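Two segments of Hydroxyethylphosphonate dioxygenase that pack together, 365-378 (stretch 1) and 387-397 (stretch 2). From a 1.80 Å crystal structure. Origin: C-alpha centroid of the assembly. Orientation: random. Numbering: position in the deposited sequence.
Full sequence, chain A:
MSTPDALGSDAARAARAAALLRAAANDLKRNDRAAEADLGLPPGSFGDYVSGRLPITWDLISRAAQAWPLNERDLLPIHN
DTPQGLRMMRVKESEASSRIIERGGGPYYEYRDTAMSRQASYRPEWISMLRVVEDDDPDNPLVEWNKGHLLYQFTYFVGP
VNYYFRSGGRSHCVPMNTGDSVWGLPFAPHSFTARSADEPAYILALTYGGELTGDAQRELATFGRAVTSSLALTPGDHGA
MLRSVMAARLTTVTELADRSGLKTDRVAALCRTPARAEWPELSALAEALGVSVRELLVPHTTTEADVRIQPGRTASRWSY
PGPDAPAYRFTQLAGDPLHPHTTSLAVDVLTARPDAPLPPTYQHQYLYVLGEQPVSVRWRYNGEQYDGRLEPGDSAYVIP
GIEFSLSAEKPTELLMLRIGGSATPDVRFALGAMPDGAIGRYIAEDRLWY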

# COMPACT_ATOMS: atom_id res chain seq x y z
N GLN A 365 15.88 -6.86 2.88
CA GLN A 365 16.53 -7.92 3.64
C GLN A 365 17.29 -7.37 4.83
O GLN A 365 17.89 -6.30 4.75
CB GLN A 365 17.49 -8.74 2.76
CG GLN A 365 16.78 -9.32 1.55
CD GLN A 365 17.66 -10.24 0.75
OE1 GLN A 365 18.05 -11.32 1.22
NE2 GLN A 365 18.00 -9.82 -0.47
N TYR A 366 17.27 -8.14 5.92
CA TYR A 366 18.02 -7.86 7.13
C TYR A 366 18.89 -9.08 7.43
O TYR A 366 18.40 -10.21 7.38
CB TYR A 366 17.06 -7.54 8.30
CG TYR A 366 17.69 -7.61 9.67
CD1 TYR A 366 17.76 -8.82 10.37
CD2 TYR A 366 18.19 -6.46 10.29
CE1 TYR A 366 18.34 -8.88 11.62
CE2 TYR A 366 18.77 -6.52 11.54
CZ TYR A 366 18.84 -7.74 12.20
OH TYR A 366 19.40 -7.83 13.46
N LEU A 367 20.16 -8.85 7.76
CA LEU A 367 21.08 -9.93 8.06
C LEU A 367 21.68 -9.70 9.43
O LEU A 367 21.91 -8.56 9.84
CB LEU A 367 22.21 -10.00 7.02
CG LEU A 367 21.84 -10.03 5.53
CD1 LEU A 367 23.11 -10.07 4.69
CD2 LEU A 367 20.95 -11.24 5.22
N TYR A 368 21.93 -10.79 10.16
CA TYR A 368 22.59 -10.70 11.46
C TYR A 368 23.49 -11.91 11.61
O TYR A 368 23.03 -13.04 11.41
CB TYR A 368 21.56 -10.65 12.61
CG TYR A 368 22.19 -10.61 13.98
CD1 TYR A 368 22.53 -9.40 14.58
CD2 TYR A 368 22.47 -11.79 14.68
CE1 TYR A 368 23.14 -9.37 15.83
CE2 TYR A 368 23.06 -11.76 15.92
CZ TYR A 368 23.39 -10.54 16.50
OH TYR A 368 23.99 -10.54 17.75
N VAL A 369 24.76 -11.70 11.93
CA VAL A 369 25.73 -12.80 11.94
C VAL A 369 25.68 -13.50 13.29
O VAL A 369 26.11 -12.95 14.30
CB VAL A 369 27.15 -12.33 11.62
CG1 VAL A 369 28.13 -13.50 11.78
CG2 VAL A 369 27.21 -11.78 10.21
N LEU A 370 25.17 -14.74 13.30
CA LEU A 370 25.09 -15.55 14.51
C LEU A 370 26.35 -16.36 14.75
O LEU A 370 26.70 -16.59 15.91
CB LEU A 370 23.91 -16.52 14.43
CG LEU A 370 22.49 -15.95 14.44
CD1 LEU A 370 21.49 -16.96 13.92
CD2 LEU A 370 22.11 -15.51 15.85
N GLY A 371 27.01 -16.81 13.70
CA GLY A 371 28.09 -17.76 13.82
C GLY A 371 29.33 -17.11 14.41
O GLY A 371 29.33 -15.97 14.86
N GLU A 372 30.41 -17.89 14.41
CA GLU A 372 31.67 -17.47 15.01
C GLU A 372 32.66 -16.92 14.00
O GLU A 372 33.65 -16.31 14.41
CB GLU A 372 32.30 -18.65 15.76
CG GLU A 372 31.40 -19.25 16.83
N GLN A 373 32.42 -17.12 12.70
CA GLN A 373 33.32 -16.59 11.68
C GLN A 373 32.68 -15.40 10.98
O GLN A 373 31.45 -15.33 10.86
CB GLN A 373 33.66 -17.66 10.63
CG GLN A 373 34.08 -19.00 11.22
CD GLN A 373 35.31 -18.88 12.09
OE1 GLN A 373 36.32 -18.31 11.68
NE2 GLN A 373 35.22 -19.40 13.31
N PRO A 374 33.48 -14.45 10.51
CA PRO A 374 32.92 -13.35 9.72
C PRO A 374 32.39 -13.85 8.38
O PRO A 374 32.80 -14.90 7.87
CB PRO A 374 34.11 -12.40 9.52
CG PRO A 374 35.12 -12.81 10.54
CD PRO A 374 34.92 -14.28 10.74
N VAL A 375 31.48 -13.08 7.80
CA VAL A 375 30.91 -13.38 6.49
C VAL A 375 31.30 -12.25 5.54
O VAL A 375 31.02 -11.07 5.82
CB VAL A 375 29.37 -13.51 6.54
CG1 VAL A 375 28.80 -13.81 5.15
CG2 VAL A 375 28.96 -14.60 7.53
N SER A 376 31.95 -12.59 4.43
CA SER A 376 32.26 -11.60 3.41
C SER A 376 31.05 -11.45 2.49
O SER A 376 30.46 -12.44 2.06
CB SER A 376 33.51 -12.00 2.61
OG SER A 376 34.70 -11.85 3.38
N VAL A 377 30.70 -10.20 2.19
CA VAL A 377 29.54 -9.90 1.36
C VAL A 377 30.02 -9.12 0.15
O VAL A 377 30.83 -8.19 0.28
CB VAL A 377 28.48 -9.09 2.13
CG1 VAL A 377 27.20 -8.95 1.30
CG2 VAL A 377 28.17 -9.75 3.48
N ARG A 378 29.54 -9.50 -1.03
CA ARG A 378 29.90 -8.82 -2.27
C ARG A 378 28.61 -8.50 -3.01
O ARG A 378 27.76 -9.38 -3.17
CB ARG A 378 30.85 -9.67 -3.11
CG ARG A 378 32.12 -10.03 -2.36
CD ARG A 378 33.05 -10.90 -3.18
NE ARG A 378 34.32 -11.13 -2.50
CZ ARG A 378 34.52 -12.04 -1.55
NH1 ARG A 378 33.52 -12.83 -1.15
NH2 ARG A 378 35.72 -12.17 -1.00
N ASP A 387 32.15 -4.50 -1.64
CA ASP A 387 32.41 -5.66 -0.80
C ASP A 387 32.54 -5.21 0.64
O ASP A 387 32.89 -4.06 0.92
CB ASP A 387 33.67 -6.41 -1.24
CG ASP A 387 34.88 -5.50 -1.33
OD1 ASP A 387 35.40 -5.10 -0.28
OD2 ASP A 387 35.30 -5.19 -2.46
N GLY A 388 32.26 -6.12 1.56
CA GLY A 388 32.38 -5.80 2.97
C GLY A 388 32.41 -7.09 3.75
O GLY A 388 32.19 -8.18 3.21
N ARG A 389 32.68 -6.97 5.04
CA ARG A 389 32.78 -8.14 5.91
C ARG A 389 32.00 -7.90 7.19
O ARG A 389 32.25 -6.91 7.89
CB ARG A 389 34.23 -8.47 6.23
CG ARG A 389 34.38 -9.91 6.68
CD ARG A 389 35.83 -10.26 6.87
NE ARG A 389 36.28 -9.88 8.20
CZ ARG A 389 37.36 -10.37 8.78
NH1 ARG A 389 38.10 -11.25 8.13
NH2 ARG A 389 37.70 -9.99 10.01
N LEU A 390 31.07 -8.79 7.49
CA LEU A 390 30.29 -8.74 8.72
C LEU A 390 30.95 -9.65 9.74
O LEU A 390 31.08 -10.85 9.49
CB LEU A 390 28.85 -9.18 8.48
CG LEU A 390 28.03 -8.27 7.56
CD1 LEU A 390 26.85 -9.03 6.95
CD2 LEU A 390 27.54 -7.10 8.38
N GLU A 391 31.37 -9.10 10.87
CA GLU A 391 31.86 -9.90 11.97
C GLU A 391 30.69 -10.45 12.76
O GLU A 391 29.55 -9.99 12.60
CB GLU A 391 32.76 -9.07 12.88
CG GLU A 391 33.61 -8.04 12.16
CD GLU A 391 34.74 -8.66 11.39
OE1 GLU A 391 35.32 -9.64 11.89
OE2 GLU A 391 35.05 -8.17 10.28
N PRO A 392 30.92 -11.46 13.60
CA PRO A 392 29.84 -11.94 14.48
C PRO A 392 29.20 -10.81 15.27
O PRO A 392 29.89 -9.98 15.88
CB PRO A 392 30.56 -12.94 15.40
CG PRO A 392 31.71 -13.46 14.55
CD PRO A 392 32.14 -12.30 13.69
N GLY A 393 27.87 -10.77 15.25
CA GLY A 393 27.12 -9.73 15.91
C GLY A 393 26.89 -8.49 15.07
O GLY A 393 26.11 -7.63 15.49
N ASP A 394 27.58 -8.36 13.93
CA ASP A 394 27.28 -7.30 12.98
C ASP A 394 25.96 -7.60 12.26
O ASP A 394 25.50 -8.75 12.20
CB ASP A 394 28.39 -7.17 11.93
CG ASP A 394 29.66 -6.52 12.46
OD1 ASP A 394 29.71 -6.10 13.64
OD2 ASP A 394 30.64 -6.44 11.68
N SER A 395 25.34 -6.56 11.70
CA SER A 395 24.10 -6.75 10.97
C SER A 395 24.15 -5.92 9.69
O SER A 395 25.05 -5.09 9.49
CB SER A 395 22.88 -6.38 11.82
OG SER A 395 23.06 -5.10 12.44
N ALA A 396 23.20 -6.17 8.79
CA ALA A 396 23.16 -5.39 7.56
C ALA A 396 21.72 -5.22 7.11
O ALA A 396 20.85 -6.04 7.40
CB ALA A 396 23.98 -6.05 6.44
N TYR A 397 21.49 -4.13 6.38
CA TYR A 397 20.22 -3.85 5.73
C TYR A 397 20.46 -3.80 4.23
O TYR A 397 21.46 -3.23 3.77
CB TYR A 397 19.63 -2.53 6.22
CG TYR A 397 18.55 -2.08 5.29
CD1 TYR A 397 17.34 -2.76 5.23
CD2 TYR A 397 18.75 -1.01 4.43
CE1 TYR A 397 16.35 -2.38 4.36
CE2 TYR A 397 17.76 -0.61 3.55
CZ TYR A 397 16.57 -1.30 3.52
OH TYR A 397 15.59 -0.91 2.64

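Stretch 2 pairs with stretch 1 in two antiparallel ladders, 387-390 against 375-378 and 395-397 against 365-369, with a turn between them. Together the stretches bury 963 Å² of surface, and every hydrogen bond that joins them is made by the backbone.

At the start of stretch 2, D387 lies beside R378 in a non-hydrogen-bonded pair. Its CB is 4.1 Å from R378 CG, but the carboxylate leads away from stretch 1, so the contact is aliphatic. G388 forms the next pair with V377: V377 N donates to G388 O at 2.7 Å, almost linearly, and G388 N returns a bond to V377 O at 2.8 Å. R389 faces S376, with its CG 3.8 Å from S376 OG. Further out, a face of its guanidinium covers P374, NE lying 3.6 Å from P374 CB, while the same NE forms a salt bridge with E391 OE2 at 3.0 Å.

L390 loses more area to the partner stretch than any other residue. Its backbone is locked to V375 by two bonds of 2.8 Å, V375 N to L390 O and L390 N to V375 O. Its side chain, on the face shared with V375 and V377, fills an apolar pocket: CB is 3.5 Å from V369 CG2 and CD1 3.8 Å from V377 CG2. L390 CD1 also reaches to 4.5 Å from L367 CD1, linking the two ladders through their side chains.

A type II turn from E391 to D394 then carries the chain to the second ladder. D394 N bonds to E391 O at 2.9 Å, and D394 OD2 accepts from E391 N, also at 2.9 Å, bracing the turn with a side chain. P392 packs against the end of the strand and the loop that follows it, its CA 3.6 Å from V369 CG1 and its CB 3.3 Å from G371 O. G393 adopts a positive phi of 87°, where a CB would jam against the preceding carbonyl; its N donates to V369 O at 3.0 Å. D394 O accepts from V369 N at 3.1 Å, so V369 is held through both its backbone polar groups while its side chain points toward the turn.

S395 pairs with Y368, and the edge of the tyrosine ring meets its side chain, Y368 CD1 lying 4.1 Å from S395 CB. A396 and L367 exchange two 2.9 Å bonds, A396 N to L367 O and L367 N to A396 O, and A396 CB lies 4.4 Å from L367 CB. Finally, Y397 pairs with Y366, and its CA makes a CA-H...O contact of 3.5 Å with Q365 O.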